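Local coordinates for uncharacterized protein AF_1382 (Archaeoglobus fulgidus DSM 4304, PDB 2QVO) that is of unknown function but has a winged helix-turn-helix fold, consistent with a role in DNA binding and transcriptional regulation, at residues E16-I21 / A57-C62. Sequence-based numbering, arbitrary orientation.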
# COMPACT_ATOMS: atom_id res chain seq x y z
N GLU A 16 1.06 -3.65 5.71
CA GLU A 16 -0.40 -3.66 5.59
C GLU A 16 -0.88 -2.64 4.56
O GLU A 16 -1.82 -2.92 3.81
CB GLU A 16 -1.08 -3.36 6.93
CG GLU A 16 -1.12 -4.51 7.93
CD GLU A 16 -1.55 -4.06 9.32
OE1 GLU A 16 -2.30 -3.05 9.44
OE2 GLU A 16 -1.15 -4.72 10.30
N ILE A 17 -0.25 -1.48 4.52
CA ILE A 17 -0.59 -0.45 3.54
C ILE A 17 -0.29 -0.93 2.11
O ILE A 17 -1.14 -0.87 1.20
CB ILE A 17 0.08 0.91 3.88
CG1 ILE A 17 -0.52 1.45 5.18
CG2 ILE A 17 -0.11 1.94 2.75
CD1 ILE A 17 0.34 2.46 5.92
N LEU A 18 0.92 -1.46 1.92
CA LEU A 18 1.32 -1.96 0.62
C LEU A 18 0.41 -3.07 0.10
O LEU A 18 0.03 -3.05 -1.07
CB LEU A 18 2.76 -2.49 0.69
CG LEU A 18 3.31 -2.96 -0.65
CD1 LEU A 18 3.38 -1.82 -1.66
CD2 LEU A 18 4.70 -3.64 -0.46
N MET A 19 0.08 -4.03 0.96
CA MET A 19 -0.68 -5.21 0.54
C MET A 19 -2.13 -4.80 0.33
O MET A 19 -2.79 -5.33 -0.54
CB MET A 19 -0.56 -6.37 1.53
CG MET A 19 0.91 -6.96 1.61
SD MET A 19 1.72 -7.16 0.02
CE MET A 19 0.91 -8.66 -0.51
N THR A 20 -2.60 -3.82 1.11
CA THR A 20 -3.95 -3.25 0.88
C THR A 20 -4.10 -2.64 -0.51
O THR A 20 -5.10 -2.88 -1.20
CB THR A 20 -4.35 -2.20 1.96
OG1 THR A 20 -4.39 -2.84 3.24
CG2 THR A 20 -5.73 -1.61 1.66
N ILE A 21 -3.12 -1.84 -0.93
CA ILE A 21 -3.12 -1.26 -2.27
C ILE A 21 -3.10 -2.38 -3.31
O ILE A 21 -3.84 -2.34 -4.29
CB ILE A 21 -1.90 -0.32 -2.48
CG1 ILE A 21 -1.91 0.80 -1.43
CG2 ILE A 21 -1.86 0.27 -3.91
CD1 ILE A 21 -0.58 1.58 -1.35
N ALA A 57 10.29 6.07 -2.95
CA ALA A 57 10.90 4.81 -3.35
C ALA A 57 10.45 4.31 -4.73
O ALA A 57 10.78 3.19 -5.15
CB ALA A 57 10.63 3.74 -2.29
N LYS A 58 9.72 5.15 -5.41
CA LYS A 58 9.14 4.84 -6.69
C LYS A 58 8.26 3.57 -6.78
O LYS A 58 8.19 2.95 -7.79
CB LYS A 58 10.23 4.90 -7.76
CG LYS A 58 10.95 6.23 -7.80
NZ LYS A 58 13.54 7.58 -10.33
N MET A 59 7.59 3.22 -5.69
CA MET A 59 6.75 2.02 -5.60
C MET A 59 5.26 2.33 -5.83
O MET A 59 4.48 1.44 -6.19
CB MET A 59 6.90 1.34 -4.24
CG MET A 59 8.29 0.74 -3.98
SD MET A 59 8.49 0.32 -2.24
CE MET A 59 7.32 -1.03 -2.09
N VAL A 60 4.88 3.57 -5.61
CA VAL A 60 3.52 4.03 -5.90
C VAL A 60 3.57 5.37 -6.59
O VAL A 60 4.58 6.08 -6.52
CB VAL A 60 2.64 4.16 -4.62
CG1 VAL A 60 2.60 2.86 -3.81
CG2 VAL A 60 3.04 5.36 -3.77
N GLU A 61 2.48 5.71 -7.27
CA GLU A 61 2.24 7.06 -7.74
C GLU A 61 0.91 7.55 -7.15
O GLU A 61 -0.01 6.75 -6.93
CB GLU A 61 2.20 7.11 -9.27
CG GLU A 61 3.57 7.06 -9.91
CD GLU A 61 3.51 6.90 -11.42
OE1 GLU A 61 2.59 7.45 -12.06
OE2 GLU A 61 4.41 6.22 -11.97
N CYS A 62 0.85 8.85 -6.88
CA CYS A 62 -0.36 9.50 -6.37
C CYS A 62 -0.92 10.45 -7.39
O CYS A 62 -0.18 11.07 -8.15
CB CYS A 62 -0.03 10.34 -5.14
SG CYS A 62 0.59 9.42 -3.78
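Met-59 and Val-60 carry the apolar contact of 57-62 with Leu-18 and Ile-21 of helix 12-26, and no hydrogen bond crosses between the segments. Ala-57 and Lys-58 lead the chain out of helix 44-56: Lys-58, with positive phi (54°), is the C-prime residue of a Schellman motif in which Met-59 N bonds to Phe-54 O. After this turn Met-59 is directed toward helix 12-26. Its side chain runs extended through chi2 and then bends at chi3 (68°), and the terminal methyl CE meets both methyls of Leu-18, 4.0 Å from CD1 and 4.0 Å from CD2. The two side chains cross at about a right angle, and Ile-80 of helix 75-90 touches both. Helices 12-26, 33-39 and 44-56, followed by the antiparallel hairpin of 60-65 and 68-73, match the winged helix-turn-helix topology; helix 75-90 follows the wing. At the start of the first hairpin strand, buried Val-60 is directed toward helix 12-26, and its CG1 lies 4.2 Å from Ile-21 CD1. Leu-73, on the neighbouring strand, touches Leu-18, Ile-21 and Val-60. Ile-21 also rests on Ile-51 of helix 44-56, and Val-60 on Phe-54 of the same helix.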